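Local coordinates for protein N-alpha-acetyltransferase 30 (Saccharomyces cerevisiae, PDB 6YGA) that catalyses, as the catalytic subunit of the NatC complex, the transfer of an acetyl group from acetyl-CoA to the N-terminal methionine of proteins, at residues C112-L117 / K153-T159; P44-Y48 / I102-M107; F16-K20 / Y36-N41. One frame throughout, in Å; residues are numbered along the deposited sequence.

Contact 1 of 3, residues C112-L117 / K153-T159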
ATOM      1  N   CYS A 112       9.880  28.601   2.046  1.00 47.69           N
ATOM      2  CA  CYS A 112       9.400  27.276   1.675  1.00 47.16           C
ATOM      3  C   CYS A 112       8.479  27.390   0.468  1.00 47.43           C
ATOM      4  O   CYS A 112       7.655  28.304   0.379  1.00 45.19           O
ATOM      5  CB  CYS A 112       8.662  26.616   2.843  1.00 47.21           C
ATOM      6  SG  CYS A 112       9.734  25.798   4.052  1.00 52.34           S
ATOM      7  N   ASP A 113       8.652  26.479  -0.484  1.00 45.98           N
ATOM      8  CA  ASP A 113       7.792  26.441  -1.656  1.00 46.22           C
ATOM      9  C   ASP A 113       6.521  25.642  -1.422  1.00 44.95           C
ATOM     10  O   ASP A 113       5.549  25.821  -2.163  1.00 43.88           O
ATOM     11  CB  ASP A 113       8.553  25.853  -2.847  1.00 46.42           C
ATOM     12  CG  ASP A 113       9.739  26.704  -3.256  1.00 47.41           C
ATOM     13  OD1 ASP A 113       9.536  27.897  -3.561  1.00 47.87           O
ATOM     14  OD2 ASP A 113      10.874  26.185  -3.268  1.00 47.58           O
ATOM     15  N   GLU A 114       6.505  24.780  -0.408  1.00 44.04           N
ATOM     16  CA  GLU A 114       5.359  23.924  -0.143  1.00 43.93           C
ATOM     17  C   GLU A 114       5.472  23.378   1.271  1.00 44.96           C
ATOM     18  O   GLU A 114       6.558  23.323   1.854  1.00 44.41           O
ATOM     19  CB  GLU A 114       5.272  22.780  -1.158  1.00 44.61           C
ATOM     20  CG  GLU A 114       6.463  21.841  -1.111  1.00 50.05           C
ATOM     21  CD  GLU A 114       6.665  21.083  -2.407  1.00 56.34           C
ATOM     22  OE1 GLU A 114       6.213  21.576  -3.460  1.00 57.92           O
ATOM     23  OE2 GLU A 114       7.280  19.996  -2.371  1.00 59.55           O
ATOM     24  N   ILE A 115       4.327  22.978   1.818  1.00 42.87           N
ATOM     25  CA  ILE A 115       4.243  22.359   3.133  1.00 40.52           C
ATOM     26  C   ILE A 115       3.668  20.962   2.954  1.00 39.54           C
ATOM     27  O   ILE A 115       2.662  20.787   2.258  1.00 40.95           O
ATOM     28  CB  ILE A 115       3.373  23.188   4.094  1.00 37.96           C
ATOM     29  CG1 ILE A 115       3.799  24.654   4.057  1.00 37.34           C
ATOM     30  CG2 ILE A 115       3.486  22.652   5.512  1.00 36.60           C
ATOM     31  CD1 ILE A 115       5.198  24.889   4.580  1.00 39.17           C
HETATM   32  N   MSE A 116       4.301  19.975   3.580  1.00 35.35           N
HETATM   33  CA  MSE A 116       3.846  18.594   3.455  1.00 35.63           C
HETATM   34  C   MSE A 116       3.629  17.949   4.821  1.00 39.24           C
HETATM   35  O   MSE A 116       4.391  18.184   5.757  1.00 40.27           O
HETATM   36  CB  MSE A 116       4.852  17.778   2.638  1.00 36.36           C
HETATM   37  CG  MSE A 116       4.367  16.396   2.221  1.00 36.02           C
HETATM   38 SE   MSE A 116       4.667  15.015   3.565  0.54 36.29          SE
HETATM   39  CE  MSE A 116       6.540  14.633   3.189  1.00 37.41           C
ATOM     40  N   LEU A 117       2.578  17.137   4.924  1.00 39.97           N
ATOM     41  CA  LEU A 117       2.305  16.378   6.134  1.00 41.27           C
ATOM     42  C   LEU A 117       1.601  15.086   5.751  1.00 41.29           C
ATOM     43  O   LEU A 117       1.058  14.952   4.651  1.00 41.29           O
ATOM     44  CB  LEU A 117       1.457  17.182   7.132  1.00 43.44           C
ATOM     45  CG  LEU A 117       0.005  17.479   6.735  1.00 43.33           C
ATOM     46  CD1 LEU A 117      -0.962  16.493   7.378  1.00 43.91           C
ATOM     47  CD2 LEU A 117      -0.382  18.911   7.079  1.00 43.53           C
ATOM     48  N   LYS A 153      -1.291  11.891   1.981  1.00 41.96           N
ATOM     49  CA  LYS A 153      -0.197  12.846   1.899  1.00 42.04           C
ATOM     50  C   LYS A 153      -0.784  14.189   1.487  1.00 40.26           C
ATOM     51  O   LYS A 153      -1.322  14.317   0.382  1.00 39.84           O
ATOM     52  CB  LYS A 153       0.857  12.379   0.896  1.00 44.71           C
ATOM     53  CG  LYS A 153       2.104  13.238   0.836  1.00 47.40           C
ATOM     54  CD  LYS A 153       3.110  12.659  -0.143  1.00 50.97           C
ATOM     55  CE  LYS A 153       4.491  13.240   0.083  1.00 57.38           C
ATOM     56  NZ  LYS A 153       5.531  12.468  -0.650  1.00 61.91           N
ATOM     57  N   LEU A 154      -0.703  15.174   2.377  1.00 38.15           N
ATOM     58  CA  LEU A 154      -1.271  16.494   2.139  1.00 37.54           C
ATOM     59  C   LEU A 154      -0.163  17.476   1.790  1.00 37.99           C
ATOM     60  O   LEU A 154       0.899  17.476   2.419  1.00 41.15           O
ATOM     61  CB  LEU A 154      -2.034  16.997   3.365  1.00 39.93           C
ATOM     62  CG  LEU A 154      -3.155  16.096   3.878  1.00 44.50           C
ATOM     63  CD1 LEU A 154      -3.849  16.703   5.090  1.00 48.16           C
ATOM     64  CD2 LEU A 154      -4.151  15.830   2.770  1.00 43.61           C
ATOM     65  N   ILE A 155      -0.424  18.316   0.788  1.00 35.52           N
ATOM     66  CA  ILE A 155       0.530  19.311   0.313  1.00 36.67           C
ATOM     67  C   ILE A 155      -0.189  20.641   0.126  1.00 36.98           C
ATOM     68  O   ILE A 155      -1.279  20.691  -0.457  1.00 36.48           O
ATOM     69  CB  ILE A 155       1.204  18.875  -1.002  1.00 37.14           C
ATOM     70  CG1 ILE A 155       2.011  17.595  -0.787  1.00 41.20           C
ATOM     71  CG2 ILE A 155       2.097  19.984  -1.540  1.00 35.03           C
ATOM     72  CD1 ILE A 155       2.838  17.202  -1.976  1.00 42.83           C
ATOM     73  N   LEU A 156       0.418  21.706   0.630  1.00 37.13           N
ATOM     74  CA  LEU A 156      -0.075  23.069   0.453  1.00 38.01           C
ATOM     75  C   LEU A 156       0.961  23.850  -0.338  1.00 40.55           C
ATOM     76  O   LEU A 156       2.071  24.101   0.173  1.00 40.81           O
ATOM     77  CB  LEU A 156      -0.337  23.739   1.801  1.00 37.14           C
ATOM     78  CG  LEU A 156      -0.664  25.233   1.785  1.00 38.34           C
ATOM     79  CD1 LEU A 156      -2.050  25.468   1.204  1.00 37.75           C
ATOM     80  CD2 LEU A 156      -0.547  25.829   3.183  1.00 40.52           C
ATOM     81  N   PRO A 157       0.659  24.249  -1.572  1.00 38.71           N
ATOM     82  CA  PRO A 157       1.655  24.940  -2.399  1.00 39.76           C
ATOM     83  C   PRO A 157       1.707  26.428  -2.072  1.00 41.91           C
ATOM     84  O   PRO A 157       0.675  27.104  -1.998  1.00 43.45           O
ATOM     85  CB  PRO A 157       1.155  24.694  -3.825  1.00 37.65           C
ATOM     86  CG  PRO A 157      -0.320  24.615  -3.669  1.00 37.12           C
ATOM     87  CD  PRO A 157      -0.601  24.025  -2.300  1.00 38.34           C
ATOM     88  N   LEU A 158       2.921  26.938  -1.875  1.00 43.31           N
ATOM     89  CA  LEU A 158       3.111  28.333  -1.508  1.00 45.96           C
ATOM     90  C   LEU A 158       3.662  29.171  -2.646  1.00 48.64           C
ATOM     91  O   LEU A 158       3.373  30.371  -2.714  1.00 46.89           O
ATOM     92  CB  LEU A 158       4.042  28.438  -0.296  1.00 44.91           C
ATOM     93  CG  LEU A 158       3.605  27.663   0.953  1.00 44.27           C
ATOM     94  CD1 LEU A 158       4.657  27.755   2.042  1.00 46.20           C
ATOM     95  CD2 LEU A 158       2.264  28.164   1.460  1.00 44.39           C
ATOM     96  N   THR A 159       4.426  28.558  -3.545  1.00 51.11           N
ATOM     97  CA  THR A 159       4.928  29.234  -4.733  1.00 54.36           C
ATOM     98  C   THR A 159       4.646  28.435  -6.007  1.00 58.31           C
ATOM     99  O   THR A 159       4.496  27.201  -5.966  1.00 57.42           O
ATOM    100  CB  THR A 159       6.447  29.492  -4.643  1.00 56.66           C
ATOM    101  OG1 THR A 159       7.149  28.247  -4.726  1.00 59.77           O
ATOM    102  CG2 THR A 159       6.820  30.182  -3.320  1.00 54.84           C
ATOM    103  OXT THR A 159       4.587  29.040  -7.091  1.00 62.33           O
TER
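Two antiparallel strands pair here, 114-117 with 153-157, the end of the last strand, 151-157; strand 114-120 lies between 76-86 and 151-157. The axes approach to 4.7 Å at 167°. I115 and L156 form a hydrogen-bonded pair (I115 N to L156 O 3.0 Å, L156 N to I115 O 2.9 Å), and L117 and L154 repeat it. P157 sits in a non-hydrogen-bonded pair opposite E114, so its missing amide proton costs no bond to strand 114-120. The strand order is that of the GNAT fold, in which the last strand inserts between strands 114-120 and 136-141. Apolar I115, L117, L154 and L156 share the face on which F135 packs, with helix 95-109 over I115 and L156. On the other face M116, a selenomethionine, packs on I155 (CG to CG1 4.0 Å), and E114 makes salt bridges to R76 and R78. Beyond the end of strand 153-157, L158 N (2.9 Å) and T159 N (3.3 Å) both donate to D113 O, while T159 OG1 donates to D113 OD1 at 2.7 Å.

Contact 2 of 3, residues P44-Y48 / I102-M107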
ATOM      1  N   PRO A  44      15.383  24.692  15.366  1.00 54.32           N
ATOM      2  CA  PRO A  44      14.745  25.275  16.557  1.00 54.80           C
ATOM      3  C   PRO A  44      13.739  26.353  16.213  1.00 54.57           C
ATOM      4  O   PRO A  44      12.775  26.557  16.960  1.00 54.80           O
ATOM      5  CB  PRO A  44      15.933  25.838  17.349  1.00 56.27           C
ATOM      6  CG  PRO A  44      16.954  26.127  16.315  1.00 54.92           C
ATOM      7  CD  PRO A  44      16.810  25.051  15.280  1.00 53.47           C
ATOM      8  N   GLU A  45      13.917  27.037  15.087  1.00 53.87           N
ATOM      9  CA  GLU A  45      13.030  28.127  14.713  1.00 53.26           C
ATOM     10  C   GLU A  45      11.697  27.646  14.157  1.00 51.35           C
ATOM     11  O   GLU A  45      10.826  28.478  13.880  1.00 51.70           O
ATOM     12  CB  GLU A  45      13.717  29.031  13.684  1.00 55.61           C
ATOM     13  CG  GLU A  45      13.903  28.395  12.309  1.00 55.79           C
ATOM     14  CD  GLU A  45      15.080  27.436  12.241  1.00 55.54           C
ATOM     15  OE1 GLU A  45      15.785  27.273  13.257  1.00 57.51           O
ATOM     16  OE2 GLU A  45      15.304  26.850  11.162  1.00 54.61           O
ATOM     17  N   LEU A  46      11.515  26.335  13.995  1.00 50.05           N
ATOM     18  CA  LEU A  46      10.322  25.775  13.378  1.00 48.21           C
ATOM     19  C   LEU A  46       9.474  24.977  14.366  1.00 50.24           C
ATOM     20  O   LEU A  46       8.643  24.163  13.951  1.00 50.19           O
ATOM     21  CB  LEU A  46      10.713  24.909  12.179  1.00 45.18           C
ATOM     22  CG  LEU A  46      11.481  25.629  11.067  1.00 43.16           C
ATOM     23  CD1 LEU A  46      11.732  24.694   9.887  1.00 41.89           C
ATOM     24  CD2 LEU A  46      10.737  26.880  10.620  1.00 41.05           C
ATOM     25  N   THR A  47       9.670  25.193  15.663  1.00 50.76           N
ATOM     26  CA  THR A  47       8.860  24.569  16.701  1.00 50.49           C
ATOM     27  C   THR A  47       8.232  25.661  17.554  1.00 53.57           C
ATOM     28  O   THR A  47       8.930  26.564  18.027  1.00 56.68           O
ATOM     29  CB  THR A  47       9.696  23.625  17.571  1.00 50.19           C
ATOM     30  OG1 THR A  47      10.156  22.528  16.775  1.00 49.01           O
ATOM     31  CG2 THR A  47       8.866  23.084  18.721  1.00 49.85           C
ATOM     32  N   TYR A  48       6.917  25.580  17.742  1.00 52.33           N
ATOM     33  CA  TYR A  48       6.168  26.575  18.492  1.00 50.91           C
ATOM     34  C   TYR A  48       5.376  25.898  19.599  1.00 50.51           C
ATOM     35  O   TYR A  48       4.992  24.732  19.483  1.00 50.99           O
ATOM     36  CB  TYR A  48       5.215  27.366  17.583  1.00 46.92           C
ATOM     37  CG  TYR A  48       5.915  28.399  16.739  1.00 47.12           C
ATOM     38  CD1 TYR A  48       6.523  28.048  15.541  1.00 47.08           C
ATOM     39  CD2 TYR A  48       5.976  29.726  17.142  1.00 49.19           C
ATOM     40  CE1 TYR A  48       7.173  28.992  14.765  1.00 48.50           C
ATOM     41  CE2 TYR A  48       6.621  30.678  16.376  1.00 51.00           C
ATOM     42  CZ  TYR A  48       7.219  30.308  15.188  1.00 51.12           C
ATOM     43  OH  TYR A  48       7.862  31.257  14.426  1.00 54.48           O
ATOM     44  N   ILE A 102       0.770  29.707  12.537  1.00 50.08           N
ATOM     45  CA  ILE A 102       2.000  30.420  12.865  1.00 50.60           C
ATOM     46  C   ILE A 102       3.219  29.658  12.355  1.00 46.81           C
ATOM     47  O   ILE A 102       4.233  30.268  11.998  1.00 48.81           O
ATOM     48  CB  ILE A 102       2.077  30.693  14.381  1.00 55.41           C
ATOM     49  CG1 ILE A 102       3.252  31.619  14.702  1.00 57.66           C
ATOM     50  CG2 ILE A 102       2.198  29.400  15.167  1.00 56.71           C
ATOM     51  CD1 ILE A 102       3.298  32.057  16.141  1.00 60.59           C
ATOM     52  N   ALA A 103       3.138  28.326  12.284  1.00 42.93           N
ATOM     53  CA  ALA A 103       4.254  27.543  11.760  1.00 40.14           C
ATOM     54  C   ALA A 103       4.371  27.693  10.247  1.00 41.35           C
ATOM     55  O   ALA A 103       5.475  27.866   9.718  1.00 41.91           O
ATOM     56  CB  ALA A 103       4.092  26.073  12.143  1.00 35.36           C
ATOM     57  N   ILE A 104       3.244  27.627   9.534  1.00 40.89           N
ATOM     58  CA  ILE A 104       3.279  27.806   8.086  1.00 41.97           C
ATOM     59  C   ILE A 104       3.718  29.222   7.737  1.00 44.86           C
ATOM     60  O   ILE A 104       4.464  29.439   6.775  1.00 44.53           O
ATOM     61  CB  ILE A 104       1.910  27.463   7.468  1.00 42.04           C
ATOM     62  CG1 ILE A 104       1.583  25.985   7.689  1.00 40.64           C
ATOM     63  CG2 ILE A 104       1.892  27.791   5.978  1.00 41.50           C
ATOM     64  CD1 ILE A 104       0.271  25.554   7.062  1.00 42.56           C
ATOM     65  N   ASP A 105       3.270  30.206   8.521  1.00 46.76           N
ATOM     66  CA  ASP A 105       3.700  31.583   8.299  1.00 46.42           C
ATOM     67  C   ASP A 105       5.211  31.716   8.451  1.00 46.76           C
ATOM     68  O   ASP A 105       5.858  32.434   7.681  1.00 47.80           O
ATOM     69  CB  ASP A 105       2.964  32.516   9.262  1.00 48.20           C
ATOM     70  CG  ASP A 105       3.290  33.980   9.031  1.00 54.95           C
ATOM     71  OD1 ASP A 105       4.385  34.420   9.438  1.00 57.28           O
ATOM     72  OD2 ASP A 105       2.452  34.692   8.437  1.00 59.40           O
ATOM     73  N   LYS A 106       5.791  31.016   9.429  1.00 44.42           N
ATOM     74  CA  LYS A 106       7.239  31.043   9.613  1.00 45.27           C
ATOM     75  C   LYS A 106       7.952  30.389   8.436  1.00 47.26           C
ATOM     76  O   LYS A 106       8.948  30.917   7.926  1.00 49.10           O
ATOM     77  CB  LYS A 106       7.608  30.350  10.924  1.00 45.66           C
ATOM     78  CG  LYS A 106       9.104  30.188  11.163  1.00 46.89           C
ATOM     79  CD  LYS A 106       9.811  31.534  11.218  1.00 50.47           C
ATOM     80  CE  LYS A 106      11.292  31.372  11.538  1.00 53.09           C
ATOM     81  NZ  LYS A 106      12.002  32.680  11.537  1.00 55.85           N
HETATM   82  N   MSE A 107       7.457  29.238   7.992  1.00 48.24           N
HETATM   83  CA  MSE A 107       8.085  28.503   6.901  1.00 49.62           C
HETATM   84  C   MSE A 107       7.930  29.244   5.570  1.00 51.45           C
HETATM   85  O   MSE A 107       8.831  29.206   4.734  1.00 53.37           O
HETATM   86  CB  MSE A 107       7.510  27.082   6.816  1.00 47.59           C
HETATM   87  CG  MSE A 107       7.878  26.213   8.021  1.00 47.06           C
HETATM   88 SE   MSE A 107       7.425  24.320   7.844  0.78 49.33          SE
HETATM   89  CE  MSE A 107       5.548  24.382   8.367  1.00 46.39           C
TER
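Helix 102-107 meets the start of strand 47-52 and the turn before it by packing, mostly of side chains, with no hydrogen bond across. I102 comes first: its CG1 lies over the face of the Y48 ring, 4.2 Å from the centroid, a CH-pi contact, and its CD1 reaches Y48 CE2 at 3.6 Å. A long aliphatic branch suits a flat aromatic face. One residue on, A103 is small enough to let the backbone come near the sheet; its CA is 6.5 Å from that of L46 and 4.4 Å from Y48 CE1. A full turn after I102, K106 again points at the strand. Its methylenes do the packing, CB 3.6 Å from Y48 OH and CG 3.7 Å from L46 CD2, while CE passes E45 CB at 4.0 Å and the ammonium group forms a salt bridge with E110, so a lysine can border a greasy patch without burying its charge. M107, a selenomethionine, ends the row: its CG touches L46 CD2 at 3.9 Å. The helix that follows the fourth strand and packs across one face of the mixed sheet, here 95-109, is a hallmark of the GNAT fold; in relatives the turn leading into it binds the pyrophosphate of acetyl-CoA.

Contact 3 of 3, residues F16-K20 / Y36-N41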
ATOM      1  N   PHE A  16      11.711  21.861  26.789  1.00 85.46           N
ATOM      2  CA  PHE A  16      11.953  20.688  25.954  1.00 83.17           C
ATOM      3  C   PHE A  16      11.180  19.478  26.463  1.00 82.21           C
ATOM      4  O   PHE A  16      10.466  18.814  25.701  1.00 77.82           O
ATOM      5  CB  PHE A  16      13.455  20.392  25.923  1.00 87.50           C
ATOM      6  CG  PHE A  16      13.878  19.430  24.841  1.00 88.78           C
ATOM      7  CD1 PHE A  16      13.572  18.080  24.924  1.00 90.34           C
ATOM      8  CD2 PHE A  16      14.617  19.875  23.757  1.00 88.94           C
ATOM      9  CE1 PHE A  16      13.970  17.199  23.934  1.00 89.96           C
ATOM     10  CE2 PHE A  16      15.022  19.000  22.764  1.00 88.55           C
ATOM     11  CZ  PHE A  16      14.698  17.659  22.852  1.00 88.91           C
ATOM     12  N   ALA A  17      11.323  19.167  27.753  1.00 85.76           N
ATOM     13  CA  ALA A  17      10.689  17.971  28.297  1.00 86.82           C
ATOM     14  C   ALA A  17       9.170  18.068  28.230  1.00 85.14           C
ATOM     15  O   ALA A  17       8.488  17.060  28.012  1.00 85.97           O
ATOM     16  CB  ALA A  17      11.149  17.742  29.736  1.00 91.62           C
ATOM     17  N   SER A  18       8.621  19.270  28.413  1.00 84.85           N
ATOM     18  CA  SER A  18       7.170  19.429  28.391  1.00 85.25           C
ATOM     19  C   SER A  18       6.604  19.128  27.009  1.00 83.60           C
ATOM     20  O   SER A  18       5.501  18.581  26.887  1.00 86.96           O
ATOM     21  CB  SER A  18       6.794  20.841  28.828  1.00 87.50           C
ATOM     22  OG  SER A  18       7.529  21.247  29.971  1.00 93.90           O
ATOM     23  N   ILE A  19       7.342  19.488  25.956  1.00 78.93           N
ATOM     24  CA  ILE A  19       6.910  19.188  24.593  1.00 72.75           C
ATOM     25  C   ILE A  19       6.861  17.682  24.370  1.00 70.94           C
ATOM     26  O   ILE A  19       5.930  17.161  23.745  1.00 69.73           O
ATOM     27  CB  ILE A  19       7.841  19.879  23.582  1.00 69.06           C
ATOM     28  CG1 ILE A  19       7.750  21.401  23.722  1.00 70.39           C
ATOM     29  CG2 ILE A  19       7.522  19.442  22.160  1.00 62.73           C
ATOM     30  CD1 ILE A  19       8.804  22.151  22.941  1.00 70.29           C
ATOM     31  N   LYS A  20       7.862  16.961  24.881  1.00 70.64           N
ATOM     32  CA  LYS A  20       7.883  15.510  24.734  1.00 67.23           C
ATOM     33  C   LYS A  20       6.681  14.867  25.414  1.00 68.08           C
ATOM     34  O   LYS A  20       6.079  13.934  24.871  1.00 67.72           O
ATOM     35  CB  LYS A  20       9.191  14.947  25.294  1.00 67.96           C
ATOM     36  CG  LYS A  20       9.141  13.460  25.608  1.00 68.27           C
ATOM     37  CD  LYS A  20      10.488  12.792  25.408  1.00 68.31           C
ATOM     38  CE  LYS A  20      10.367  11.287  25.565  1.00 71.79           C
ATOM     39  NZ  LYS A  20      11.547  10.569  25.015  1.00 72.73           N
ATOM     40  N   TYR A  36      13.198  13.792  18.863  1.00 58.61           N
ATOM     41  CA  TYR A  36      12.961  15.192  19.204  1.00 58.89           C
ATOM     42  C   TYR A  36      14.208  16.033  18.978  1.00 63.28           C
ATOM     43  O   TYR A  36      14.112  17.208  18.606  1.00 65.31           O
ATOM     44  CB  TYR A  36      12.498  15.307  20.656  1.00 55.63           C
ATOM     45  CG  TYR A  36      11.140  14.701  20.913  1.00 53.57           C
ATOM     46  CD1 TYR A  36       9.980  15.411  20.635  1.00 49.42           C
ATOM     47  CD2 TYR A  36      11.018  13.421  21.434  1.00 56.24           C
ATOM     48  CE1 TYR A  36       8.734  14.862  20.867  1.00 51.34           C
ATOM     49  CE2 TYR A  36       9.775  12.862  21.669  1.00 58.14           C
ATOM     50  CZ  TYR A  36       8.637  13.587  21.383  1.00 56.57           C
ATOM     51  OH  TYR A  36       7.395  13.041  21.614  1.00 59.56           O
ATOM     52  N   ARG A  37      15.385  15.450  19.196  1.00 65.32           N
ATOM     53  CA  ARG A  37      16.620  16.203  19.022  1.00 68.21           C
ATOM     54  C   ARG A  37      16.938  16.415  17.547  1.00 65.95           C
ATOM     55  O   ARG A  37      17.591  17.400  17.191  1.00 65.70           O
ATOM     56  CB  ARG A  37      17.761  15.483  19.732  1.00 74.54           C
ATOM     57  CG  ARG A  37      18.837  16.411  20.229  1.00 81.36           C
ATOM     58  CD  ARG A  37      19.368  15.983  21.583  1.00 89.81           C
ATOM     59  NE  ARG A  37      18.474  16.349  22.678  1.00 93.86           N
ATOM     60  CZ  ARG A  37      18.475  17.535  23.276  1.00 96.59           C
ATOM     61  NH1 ARG A  37      19.316  18.480  22.877  1.00 98.09           N
ATOM     62  NH2 ARG A  37      17.634  17.781  24.272  1.00 97.47           N
ATOM     63  N   TYR A  38      16.481  15.507  16.681  1.00 64.27           N
ATOM     64  CA  TYR A  38      16.648  15.698  15.244  1.00 61.98           C
ATOM     65  C   TYR A  38      15.872  16.915  14.758  1.00 57.77           C
ATOM     66  O   TYR A  38      16.354  17.673  13.908  1.00 57.09           O
ATOM     67  CB  TYR A  38      16.201  14.438  14.500  1.00 62.49           C
ATOM     68  CG  TYR A  38      15.834  14.653  13.047  1.00 63.43           C
ATOM     69  CD1 TYR A  38      16.814  14.795  12.075  1.00 65.52           C
ATOM     70  CD2 TYR A  38      14.503  14.694  12.647  1.00 64.21           C
ATOM     71  CE1 TYR A  38      16.482  14.983  10.747  1.00 67.26           C
ATOM     72  CE2 TYR A  38      14.161  14.882  11.323  1.00 66.88           C
ATOM     73  CZ  TYR A  38      15.153  15.025  10.377  1.00 69.96           C
ATOM     74  OH  TYR A  38      14.810  15.211   9.059  1.00 73.90           O
ATOM     75  N   PHE A  39      14.667  17.123  15.292  1.00 54.02           N
ATOM     76  CA  PHE A  39      13.862  18.277  14.909  1.00 51.15           C
ATOM     77  C   PHE A  39      14.342  19.552  15.596  1.00 53.65           C
ATOM     78  O   PHE A  39      14.645  20.547  14.932  1.00 54.17           O
ATOM     79  CB  PHE A  39      12.389  18.026  15.244  1.00 48.38           C
ATOM     80  CG  PHE A  39      11.640  17.248  14.195  1.00 45.28           C
ATOM     81  CD1 PHE A  39      11.125  17.886  13.079  1.00 42.64           C
ATOM     82  CD2 PHE A  39      11.425  15.883  14.338  1.00 44.55           C
ATOM     83  CE1 PHE A  39      10.428  17.180  12.116  1.00 40.76           C
ATOM     84  CE2 PHE A  39      10.727  15.170  13.376  1.00 43.08           C
ATOM     85  CZ  PHE A  39      10.229  15.821  12.263  1.00 41.90           C
ATOM     86  N   LEU A  40      14.422  19.537  16.928  1.00 56.27           N
ATOM     87  CA  LEU A  40      14.530  20.782  17.682  1.00 59.49           C
ATOM     88  C   LEU A  40      15.929  21.382  17.645  1.00 61.65           C
ATOM     89  O   LEU A  40      16.071  22.608  17.685  1.00 62.53           O
ATOM     90  CB  LEU A  40      14.093  20.556  19.131  1.00 63.50           C
ATOM     91  CG  LEU A  40      12.600  20.705  19.449  1.00 63.77           C
ATOM     92  CD1 LEU A  40      11.728  19.731  18.663  1.00 60.26           C
ATOM     93  CD2 LEU A  40      12.366  20.548  20.946  1.00 66.68           C
ATOM     94  N   ASN A  41      16.968  20.551  17.580  1.00 61.79           N
ATOM     95  CA  ASN A  41      18.321  21.088  17.539  1.00 65.77           C
ATOM     96  C   ASN A  41      18.686  21.630  16.164  1.00 64.75           C
ATOM     97  O   ASN A  41      19.417  22.623  16.067  1.00 67.60           O
ATOM     98  CB  ASN A  41      19.319  20.017  17.978  1.00 70.03           C
ATOM     99  CG  ASN A  41      19.346  19.838  19.480  1.00 73.82           C
ATOM    100  OD1 ASN A  41      18.320  19.546  20.099  1.00 72.71           O
ATOM    101  ND2 ASN A  41      20.517  20.015  20.077  1.00 78.65           N
TER
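Helices 16-20 and 36-40 cross at 119° with their axes 12.0 Å apart, too far for backbones to touch, so large side chains must bridge the gap. The main bump is F16. Its ring reaches across from the first helix into a hollow formed by Y36, R37 and L40, and segment 36-41 covers 107 Å² of F16: F16 CZ lies 3.9 Å from Y36 CB and F16 CE2 3.6 Å from L40 CD2. One face of the ring is closed by R37, whose guanidinium lies flat on it in a cation-pi stack, centres 4.3 Å apart and planes at 16°. Arginine suits this lid because its planar end can stack on a ring and still use its N-H groups; R37 NE forms a salt bridge with D32 of the N-alpha-acetyltransferase 38 chain. N41 OD1 sits at the edge of the F16 ring.

The returning bump is Y36, which projects from the second helix toward K20. K20 CB rests over the face of the Y36 ring, 4.3 Å from its centroid, and K20 CD approaches Y36 CE2 to 3.8 Å. The polar ends find partners beyond the two segments: the Y36 hydroxyl hydrogen-bonds D24, and the K20 ammonium pairs with E56 of the N-alpha-acetyltransferase 35 chain. Deeper in, L40 fits beside both F16 and I19, with I19 CD1 4.4 Å from L40 CD2, and I19 continues to I49 and C64 on the sheet. The two helices between the first and second strands, lying on one face of the sheet, are characteristic of the GNAT fold, and here they also meet both auxiliary subunits of NatC.

Contacts 1 and 2 adjoin: M107 O and C112 N are 2.9 Å apart, probably hydrogen-bonded, and the helix of contact 2 leads into, and through I104 and M107 packs on, the strand of contact 1. Contact 3 touches contact 2 through L40 CD1 and T47 OG1 at 3.7 Å, where helix 33-40 leads into strand 47-52, but its nearest atoms to contact 1 are about 9 Å away. Contacts 1 and 3 are buried, contact 2 partly so. Backbone hydrogen bonds rule at contact 1; the helix contacts both mix apolar packing with a CH-pi contact, and contact 3 adds the stack of R37 on F16. All three border N-alpha-acetyltransferase 35, and contact 3 also salt-bridges both auxiliary subunits.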